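Local atomic coordinates of hypothetical UPF0334 kinase-like protein AQ_1292 (Aquifex aeolicus, PDB entry 1YE8), a protein that hydrolyses nucleoside triphosphates such as ATP, GTP, CTP, TTP and UTP to the diphosphate and phosphate, without acting as a kinase. Residues I139-H143 and P144-E148. Residues are numbered along the deposited sequence; the frame is centred on the assembly and turned at random.
Sequences IRDVH and PLVKE
Pro144 CD lies over one face of the His143 imidazole, 3.5 Å from the ring centroid in a CH-pi contact. At the ring edge, Leu145 N donates to His143 ND1. This bond is 2.9 Å long, nearly straight at 166° and close to the ring plane. His143 is thus the N-cap of helix 144-150. Its CG is anti to the backbone N (chi1 -175°), beside the carbonyl carbon, which turns ND1 to the Leu145 amide. His143 O takes two weak bonds, from Val146 N at 3.0 Å and Lys147 N at 3.4 Å. Val142 CG2 meets Val146 CG2 at 4.0 Å, while Val146 CG1 rests near Arg140 O. Asp141 is the centre of an inverse gamma turn, and its side chain crosses that of Lys147 at about a right angle. Its OD2 lies 3.3 Å from Lys147 CE, but the lysine NZ stays 4.6 Å away; the salt bridge of Asp141 OD1 is with Arg150. Leu113 and Arg119 also touch the His143 side chain. The contact joins the loop after strand 132-136 to the start of the helix in this RecA-like fold. With an alanine at His143, the Leu145 amide is likely to lose its side-chain cap, and Pro144 CD the ring face it packs on. Because ND1 accepts, it probably carries no proton here, and a neutral imidazole would then hold its proton on NE2.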
# COMPACT_ATOMS: atom_id res chain seq x y z
N ILE A 139 -2.55 12.16 -0.41
CA ILE A 139 -3.72 13.04 -0.48
C ILE A 139 -3.71 13.94 -1.73
O ILE A 139 -4.75 14.45 -2.15
CB ILE A 139 -3.87 13.87 0.83
CG1 ILE A 139 -5.27 14.47 0.98
CG2 ILE A 139 -2.79 14.93 0.93
CD1 ILE A 139 -6.40 13.45 1.14
N ARG A 140 -2.54 14.12 -2.33
CA ARG A 140 -2.43 14.86 -3.57
C ARG A 140 -2.24 13.90 -4.75
O ARG A 140 -1.72 12.79 -4.59
CB ARG A 140 -1.28 15.87 -3.51
CG ARG A 140 -1.50 17.02 -2.51
CD ARG A 140 -0.33 18.00 -2.39
NE ARG A 140 0.96 17.34 -2.22
CZ ARG A 140 1.88 17.17 -3.18
NH1 ARG A 140 1.66 17.63 -4.41
NH2 ARG A 140 3.01 16.54 -2.91
N ASP A 141 -2.68 14.32 -5.93
CA ASP A 141 -2.56 13.50 -7.13
C ASP A 141 -1.16 13.62 -7.74
O ASP A 141 -0.97 14.27 -8.77
CB ASP A 141 -3.62 13.89 -8.15
CG ASP A 141 -5.01 13.48 -7.74
OD1 ASP A 141 -5.17 12.52 -6.94
OD2 ASP A 141 -6.03 14.04 -8.20
N VAL A 142 -0.20 12.97 -7.10
CA VAL A 142 1.22 13.12 -7.44
C VAL A 142 1.63 12.32 -8.67
O VAL A 142 2.75 12.47 -9.15
CB VAL A 142 2.11 12.74 -6.24
CG1 VAL A 142 1.86 13.68 -5.06
CG2 VAL A 142 1.91 11.26 -5.86
N HIS A 143 0.73 11.47 -9.16
CA HIS A 143 0.97 10.60 -10.31
C HIS A 143 -0.40 10.23 -10.88
O HIS A 143 -1.35 10.11 -10.11
CB HIS A 143 1.70 9.34 -9.86
CG HIS A 143 2.10 8.43 -10.97
ND1 HIS A 143 1.22 7.56 -11.58
CD2 HIS A 143 3.30 8.23 -11.57
CE1 HIS A 143 1.85 6.89 -12.53
NE2 HIS A 143 3.12 7.27 -12.53
N PRO A 144 -0.56 10.07 -12.19
CA PRO A 144 -1.88 9.70 -12.72
C PRO A 144 -2.50 8.43 -12.13
O PRO A 144 -3.73 8.35 -12.04
CB PRO A 144 -1.64 9.57 -14.23
CG PRO A 144 -0.52 10.48 -14.45
CD PRO A 144 0.42 10.28 -13.29
N LEU A 145 -1.70 7.43 -11.73
CA LEU A 145 -2.29 6.24 -11.13
C LEU A 145 -2.90 6.53 -9.74
O LEU A 145 -3.88 5.91 -9.37
CB LEU A 145 -1.30 5.05 -11.10
CG LEU A 145 -1.79 3.68 -10.60
CD1 LEU A 145 -3.14 3.25 -11.17
CD2 LEU A 145 -0.73 2.63 -10.91
N VAL A 146 -2.33 7.49 -9.01
CA VAL A 146 -2.92 7.91 -7.74
C VAL A 146 -4.32 8.49 -8.00
O VAL A 146 -5.27 8.14 -7.29
CB VAL A 146 -2.02 8.93 -6.99
CG1 VAL A 146 -2.75 9.55 -5.82
CG2 VAL A 146 -0.72 8.25 -6.51
N LYS A 147 -4.46 9.35 -9.02
CA LYS A 147 -5.76 9.92 -9.37
C LYS A 147 -6.76 8.84 -9.76
O LYS A 147 -7.91 8.84 -9.33
CB LYS A 147 -5.61 10.92 -10.52
CG LYS A 147 -6.80 11.87 -10.68
CD LYS A 147 -6.64 12.77 -11.91
CE LYS A 147 -6.11 14.15 -11.54
NZ LYS A 147 -6.06 15.08 -12.71
N GLU A 148 -6.28 7.88 -10.56
CA GLU A 148 -7.07 6.76 -11.02
C GLU A 148 -7.64 5.95 -9.85
O GLU A 148 -8.81 5.56 -9.85
CB GLU A 148 -6.19 5.88 -11.91
CG GLU A 148 -6.86 4.65 -12.49
CD GLU A 148 -5.95 3.86 -13.40
OE1 GLU A 148 -5.20 4.48 -14.19
OE2 GLU A 148 -6.00 2.61 -13.35